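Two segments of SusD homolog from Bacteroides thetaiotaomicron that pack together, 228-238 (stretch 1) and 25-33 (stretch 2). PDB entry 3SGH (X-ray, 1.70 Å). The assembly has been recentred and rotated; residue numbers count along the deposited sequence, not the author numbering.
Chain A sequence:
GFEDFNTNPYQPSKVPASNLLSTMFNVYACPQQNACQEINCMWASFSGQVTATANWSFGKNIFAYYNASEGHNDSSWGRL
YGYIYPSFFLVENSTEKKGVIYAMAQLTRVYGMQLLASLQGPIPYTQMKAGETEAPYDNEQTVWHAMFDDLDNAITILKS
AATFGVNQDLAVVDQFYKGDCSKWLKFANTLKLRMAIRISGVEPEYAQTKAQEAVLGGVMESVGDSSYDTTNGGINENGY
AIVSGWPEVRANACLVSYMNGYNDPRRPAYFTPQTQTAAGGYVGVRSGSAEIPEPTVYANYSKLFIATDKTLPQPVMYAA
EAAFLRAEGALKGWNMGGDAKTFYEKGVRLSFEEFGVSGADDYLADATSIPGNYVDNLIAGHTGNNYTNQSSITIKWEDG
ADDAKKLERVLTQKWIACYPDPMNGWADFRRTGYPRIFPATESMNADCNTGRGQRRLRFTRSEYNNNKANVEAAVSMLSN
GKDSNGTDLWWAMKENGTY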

ATOM      1  N   TYR A 228       8.424  11.232   2.004  1.00 14.75           N
ATOM      2  CA  TYR A 228       9.405  10.424   1.247  1.00 15.44           C
ATOM      3  C   TYR A 228      10.622  10.029   2.124  1.00 16.34           C
ATOM      4  O   TYR A 228      11.017  10.778   3.013  1.00 16.90           O
ATOM      5  CB  TYR A 228       9.957  11.209   0.107  1.00 15.53           C
ATOM      6  CG  TYR A 228       9.004  11.554  -1.012  1.00 14.64           C
ATOM      7  CD1 TYR A 228       8.200  12.678  -0.920  1.00 14.97           C
ATOM      8  CD2 TYR A 228       8.982  10.821  -2.185  1.00 16.66           C
ATOM      9  CE1 TYR A 228       7.322  13.026  -1.953  1.00 17.11           C
ATOM     10  CE2 TYR A 228       8.167  11.202  -3.254  1.00 16.50           C
ATOM     11  CZ  TYR A 228       7.332  12.300  -3.118  1.00 17.54           C
ATOM     12  OH  TYR A 228       6.498  12.682  -4.140  1.00 17.34           O
ATOM     13  N   ASP A 229      11.203   8.862   1.867  1.00 16.13           N
ATOM     14  CA  ASP A 229      12.405   8.435   2.598  1.00 16.30           C
ATOM     15  C   ASP A 229      13.562   9.093   1.851  1.00 16.39           C
ATOM     16  O   ASP A 229      14.112   8.540   0.910  1.00 15.82           O
ATOM     17  CB  ASP A 229      12.506   6.902   2.645  1.00 16.60           C
ATOM     18  CG  ASP A 229      13.604   6.404   3.584  1.00 16.34           C
ATOM     19  OD1 ASP A 229      14.576   7.178   3.831  1.00 17.13           O
ATOM     20  OD2 ASP A 229      13.500   5.251   4.019  1.00 16.58           O
ATOM     21  N   THR A 230      13.869  10.320   2.229  1.00 17.58           N
ATOM     22  CA  THR A 230      14.705  11.162   1.383  1.00 18.26           C
ATOM     23  C   THR A 230      16.131  10.649   1.204  1.00 19.05           C
ATOM     24  O   THR A 230      16.797  11.020   0.204  1.00 20.73           O
ATOM     25  CB  THR A 230      14.769  12.634   1.863  1.00 18.59           C
ATOM     26  OG1 THR A 230      15.463  12.705   3.101  1.00 20.57           O
ATOM     27  CG2 THR A 230      13.330  13.273   1.969  1.00 19.23           C
ATOM     28  N   THR A 231      16.616   9.879   2.173  1.00 17.57           N
ATOM     29  CA  THR A 231      17.969   9.290   2.095  1.00 17.34           C
ATOM     30  C   THR A 231      17.941   7.826   1.660  1.00 16.72           C
ATOM     31  O   THR A 231      18.965   7.156   1.674  1.00 15.96           O
ATOM     32  CB  THR A 231      18.621   9.388   3.439  1.00 18.37           C
ATOM     33  OG1 THR A 231      17.826   8.694   4.394  1.00 18.89           O
ATOM     34  CG2 THR A 231      18.786  10.892   3.872  1.00 19.91           C
ATOM     35  N   ASN A 232      16.742   7.324   1.335  1.00 15.94           N
ATOM     36  CA  ASN A 232      16.534   5.908   1.107  1.00 16.49           C
ATOM     37  C   ASN A 232      17.223   5.071   2.215  1.00 16.61           C
ATOM     38  O   ASN A 232      18.021   4.168   1.949  1.00 16.90           O
ATOM     39  CB  ASN A 232      17.030   5.551  -0.262  1.00 16.49           C
ATOM     40  CG  ASN A 232      16.074   5.980  -1.334  1.00 16.76           C
ATOM     41  OD1 ASN A 232      14.867   5.667  -1.252  1.00 17.54           O
ATOM     42  ND2 ASN A 232      16.585   6.678  -2.361  1.00 15.12           N
ATOM     43  N   GLY A 233      16.899   5.406   3.454  1.00 18.32           N
ATOM     44  CA  GLY A 233      17.313   4.584   4.597  1.00 18.32           C
ATOM     45  C   GLY A 233      18.809   4.682   4.859  1.00 19.29           C
ATOM     46  O   GLY A 233      19.412   3.769   5.418  1.00 20.11           O
ATOM     47  N   GLY A 234      19.394   5.809   4.458  1.00 19.99           N
ATOM     48  CA  GLY A 234      20.829   6.030   4.547  1.00 21.68           C
ATOM     49  C   GLY A 234      21.632   5.341   3.453  1.00 22.52           C
ATOM     50  O   GLY A 234      22.882   5.476   3.404  1.00 24.49           O
ATOM     51  N   ILE A 235      20.957   4.637   2.555  1.00 20.91           N
ATOM     52  CA  ILE A 235      21.621   3.930   1.454  1.00 21.96           C
ATOM     53  C   ILE A 235      21.881   4.903   0.284  1.00 23.22           C
ATOM     54  O   ILE A 235      22.802   4.712  -0.510  1.00 22.18           O
ATOM     55  CB  ILE A 235      20.767   2.725   0.984  1.00 20.90           C
ATOM     56  CG1 ILE A 235      20.456   1.780   2.155  1.00 22.51           C
ATOM     57  CG2 ILE A 235      21.445   2.008  -0.176  1.00 19.52           C
ATOM     58  CD1 ILE A 235      19.297   0.812   1.849  1.00 21.66           C
ATOM     59  N   ASN A 236      21.082   5.967   0.230  1.00 24.11           N
ATOM     60  CA  ASN A 236      21.178   7.033  -0.789  1.00 25.88           C
ATOM     61  C   ASN A 236      21.037   6.552  -2.236  1.00 25.51           C
ATOM     62  O   ASN A 236      21.455   7.219  -3.204  1.00 27.91           O
ATOM     63  CB  ASN A 236      22.413   7.886  -0.529  1.00 26.99           C
ATOM     64  CG  ASN A 236      22.230   8.751   0.734  1.00 30.60           C
ATOM     65  OD1 ASN A 236      21.466   9.744   0.738  1.00 37.41           O
ATOM     66  ND2 ASN A 236      22.893   8.359   1.794  1.00 33.73           N
ATOM     67  N   GLU A 237      20.448   5.382  -2.360  1.00 24.33           N
ATOM     68  CA  GLU A 237      19.996   4.853  -3.638  1.00 24.12           C
ATOM     69  C   GLU A 237      18.813   3.944  -3.391  1.00 23.31           C
ATOM     70  O   GLU A 237      18.763   3.230  -2.372  1.00 23.14           O
ATOM     71  CB  GLU A 237      21.122   4.172  -4.415  1.00 25.32           C
ATOM     72  CG  GLU A 237      21.731   2.997  -3.779  1.00 28.26           C
ATOM     73  CD  GLU A 237      22.879   2.403  -4.619  1.00 32.44           C
ATOM     74  OE1 GLU A 237      23.981   3.011  -4.661  1.00 35.72           O
ATOM     75  OE2 GLU A 237      22.665   1.329  -5.228  1.00 34.15           O
ATOM     76  N   ASN A 238      17.839   3.963  -4.307  1.00 20.18           N
ATOM     77  CA  ASN A 238      16.604   3.286  -4.014  1.00 19.09           C
ATOM     78  C   ASN A 238      16.646   1.812  -4.427  1.00 17.54           C
ATOM     79  O   ASN A 238      17.411   1.408  -5.305  1.00 18.79           O
ATOM     80  CB  ASN A 238      15.371   4.044  -4.540  1.00 18.31           C
ATOM     81  CG  ASN A 238      15.266   4.049  -6.062  1.00 18.97           C
ATOM     82  OD1 ASN A 238      15.070   2.992  -6.644  1.00 19.99           O
ATOM     83  ND2 ASN A 238      15.295   5.254  -6.701  1.00 17.11           N
TER
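Stretch 2 (25-33) FNVYACPQQ

Stretch 2 (residues 25–33) begins with a weakly bonded helix spanning about residues 26–29, in which Cys30 N donates to Asn26 O at 2.9 Å and Tyr28 N to Phe25 O at 3.1 Å. Cys30 then leaves helical conformation with positive phi (51°/63°), and Pro31 (-70°/-30°) and the extended Gln32 (-61°/144°) carry the chain to the N-cap of the next helix. This short segment lies along the successive turns of stretch 1. The register runs in the same sense on both sides: Asp229 CA is 6.5 Å from Ala29 CA, and Asn232 CA is 5.2 Å from Pro31 CA. Farther on, Ile235 meets Gln32.

The direct contacts are van der Waals in character, and no hydrogen bond joins the two stretches without a water. Pro31 is the centre of the packing, with 90 Å² of its surface covered out of 317 Å² buried on both sides together. Its CB lies 3.5 Å from Asn232 O, while its CG is 3.5 Å from Asp229 OD2 and 3.7 Å from Gly233 N, so the pyrrolidine ring rests on the type I turn formed by Asp229 to Asn232 and on the residue that follows it. At one end of the register, the side chains of Asp229 and Ala29 point toward each other's stretch and meet at 4.0 Å, CB to CB. At the other, Ile235 (m, t) extends CD1 to within 3.5 Å of Gln32 CA and 3.8 Å of Gln32 CB. Gly233 provides room for this fit: an ideal CB there would lie 2.8 Å from Pro31 CG, a clash, and its positive phi by itself favours glycine.

The shape that receives Pro31 is held from within stretch 1. Asp229 O accepts from Asn232 N at 2.9 Å, closing the type I turn, and Asp229 OD1 accepts from Gly233 N at 2.9 Å. The following type I' turn is closed by Ile235 N donating to Asn232 O at 3.0 Å.

Polar groups that do not meet directly are linked through water. Water 1 accepts from Ala29 N at 2.9 Å and lies 2.7 Å from Asp229 OD2 and 2.6 Å from Phe25 O, tying the carboxylate to the weak helix. Water 3 donates to Asn26 OD1 at 2.7 Å and to Gly233 O at 3.0 Å. Past the proline, water 4 donates to Pro31 O at 2.7 Å and Glu237 O at 3.0 Å, bridging two carbonyls that cannot bond to each other.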

ATOM      1  N   PHE A  25      12.404   2.964  11.014  1.00 15.66           N
ATOM      2  CA  PHE A  25      11.881   3.773   9.932  1.00 16.41           C
ATOM      3  C   PHE A  25      11.893   3.073   8.571  1.00 16.20           C
ATOM      4  O   PHE A  25      11.231   3.546   7.611  1.00 16.44           O
ATOM      5  CB  PHE A  25      12.690   5.054   9.759  1.00 15.92           C
ATOM      6  CG  PHE A  25      12.459   6.151  10.788  1.00 16.30           C
ATOM      7  CD1 PHE A  25      11.356   6.217  11.628  1.00 16.44           C
ATOM      8  CD2 PHE A  25      13.372   7.183  10.835  1.00 16.93           C
ATOM      9  CE1 PHE A  25      11.193   7.295  12.502  1.00 16.80           C
ATOM     10  CE2 PHE A  25      13.217   8.252  11.717  1.00 18.99           C
ATOM     11  CZ  PHE A  25      12.167   8.298  12.545  1.00 17.72           C
ATOM     12  N   ASN A  26      12.657   1.985   8.438  1.00 15.36           N
ATOM     13  CA  ASN A  26      12.618   1.236   7.170  1.00 14.60           C
ATOM     14  C   ASN A  26      11.226   0.670   6.823  1.00 15.43           C
ATOM     15  O   ASN A  26      10.969   0.378   5.667  1.00 15.36           O
ATOM     16  CB  ASN A  26      13.632   0.121   7.203  1.00 15.11           C
ATOM     17  CG  ASN A  26      15.048   0.657   7.022  1.00 15.22           C
ATOM     18  OD1 ASN A  26      15.422   1.018   5.902  1.00 16.32           O
ATOM     19  ND2 ASN A  26      15.782   0.811   8.120  1.00 17.47           N
ATOM     20  N   VAL A  27      10.310   0.552   7.789  1.00 13.45           N
ATOM     21  CA  VAL A  27       8.960   0.119   7.431  1.00 13.43           C
ATOM     22  C   VAL A  27       8.181   1.090   6.551  1.00 14.03           C
ATOM     23  O   VAL A  27       7.228   0.677   5.911  1.00 14.23           O
ATOM     24  CB  VAL A  27       8.080  -0.259   8.623  1.00 13.38           C
ATOM     25  CG1 VAL A  27       8.755  -1.396   9.461  1.00 14.72           C
ATOM     26  CG2 VAL A  27       7.702   0.975   9.478  1.00 13.20           C
ATOM     27  N   TYR A  28       8.543   2.367   6.530  1.00 13.39           N
ATOM     28  CA  TYR A  28       7.732   3.343   5.813  1.00 13.65           C
ATOM     29  C   TYR A  28       7.792   3.165   4.306  1.00 13.56           C
ATOM     30  O   TYR A  28       6.776   3.235   3.636  1.00 15.49           O
ATOM     31  CB  TYR A  28       8.164   4.746   6.180  1.00 13.24           C
ATOM     32  CG  TYR A  28       7.760   5.168   7.577  1.00 13.87           C
ATOM     33  CD1 TYR A  28       6.425   5.213   7.942  1.00 13.63           C
ATOM     34  CD2 TYR A  28       8.683   5.612   8.509  1.00 15.53           C
ATOM     35  CE1 TYR A  28       6.000   5.616   9.210  1.00 15.06           C
ATOM     36  CE2 TYR A  28       8.259   6.011   9.786  1.00 15.11           C
ATOM     37  CZ  TYR A  28       6.911   6.015  10.128  1.00 15.08           C
ATOM     38  OH  TYR A  28       6.449   6.410  11.374  1.00 16.05           O
ATOM     39  N   ALA A  29       8.977   2.889   3.792  1.00 15.12           N
ATOM     40  CA  ALA A  29       9.171   2.784   2.351  1.00 15.59           C
ATOM     41  C   ALA A  29       9.924   1.540   1.903  1.00 16.06           C
ATOM     42  O   ALA A  29       9.903   1.246   0.707  1.00 17.05           O
ATOM     43  CB  ALA A  29       9.892   4.015   1.831  1.00 15.30           C
ATOM     44  N   CYS A  30      10.608   0.846   2.828  1.00 15.43           N
ATOM     45  CA  CYS A  30      11.462  -0.326   2.480  1.00 16.01           C
ATOM     46  C   CYS A  30      12.463  -0.048   1.351  1.00 15.32           C
ATOM     47  O   CYS A  30      12.396  -0.691   0.293  1.00 14.59           O
ATOM     48  CB  CYS A  30      10.591  -1.519   2.116  1.00 16.09           C
ATOM     49  SG  CYS A  30       9.744  -2.190   3.603  1.00 19.93           S
ATOM     50  N   PRO A  31      13.403   0.886   1.565  1.00 14.57           N
ATOM     51  CA  PRO A  31      14.411   1.188   0.533  1.00 15.29           C
ATOM     52  C   PRO A  31      15.494   0.126   0.254  1.00 15.05           C
ATOM     53  O   PRO A  31      16.022   0.073  -0.873  1.00 15.48           O
ATOM     54  CB  PRO A  31      15.050   2.468   1.038  1.00 15.44           C
ATOM     55  CG  PRO A  31      14.893   2.402   2.528  1.00 15.79           C
ATOM     56  CD  PRO A  31      13.549   1.760   2.753  1.00 14.97           C
ATOM     57  N   GLN A  32      15.868  -0.663   1.256  1.00 14.75           N
ATOM     58  CA  GLN A  32      16.913  -1.650   1.049  1.00 15.19           C
ATOM     59  C   GLN A  32      16.437  -2.625  -0.033  1.00 14.99           C
ATOM     60  O   GLN A  32      15.260  -3.005  -0.084  1.00 12.75           O
ATOM     61  CB  GLN A  32      17.245  -2.339   2.357  1.00 16.12           C
ATOM     62  CG  GLN A  32      18.513  -3.205   2.326  1.00 15.55           C
ATOM     63  CD  GLN A  32      18.300  -4.612   1.864  1.00 17.67           C
ATOM     64  OE1 GLN A  32      17.160  -5.124   1.856  1.00 16.30           O
ATOM     65  NE2 GLN A  32      19.395  -5.278   1.508  1.00 18.14           N
ATOM     66  N   GLN A  33      17.350  -3.090  -0.872  1.00 15.17           N
ATOM     67  CA  GLN A  33      16.955  -3.782  -2.074  1.00 15.78           C
ATOM     68  C   GLN A  33      16.086  -5.027  -1.833  1.00 15.05           C
ATOM     69  O   GLN A  33      15.137  -5.250  -2.584  1.00 14.26           O
ATOM     70  CB  GLN A  33      18.177  -4.109  -2.954  1.00 16.31           C
ATOM     71  CG  GLN A  33      19.137  -5.104  -2.315  1.00 16.99           C
ATOM     72  CD  GLN A  33      20.516  -5.015  -2.893  1.00 19.40           C
ATOM     73  OE1 GLN A  33      21.117  -3.916  -2.967  1.00 20.05           O
ATOM     74  NE2 GLN A  33      21.025  -6.140  -3.359  1.00 18.91           N
TER
HETATM   75  O   HOH W   1      11.441   3.747   4.993  1.00 17.45           O
HETATM   76  O   HOH W   2      14.478   3.840   6.046  1.00 16.16           O
HETATM   77  O   HOH W   3      18.051   1.081   5.212  1.00 29.45           O
HETATM   78  O   HOH W   4      18.531   0.286  -1.906  1.00 18.83           O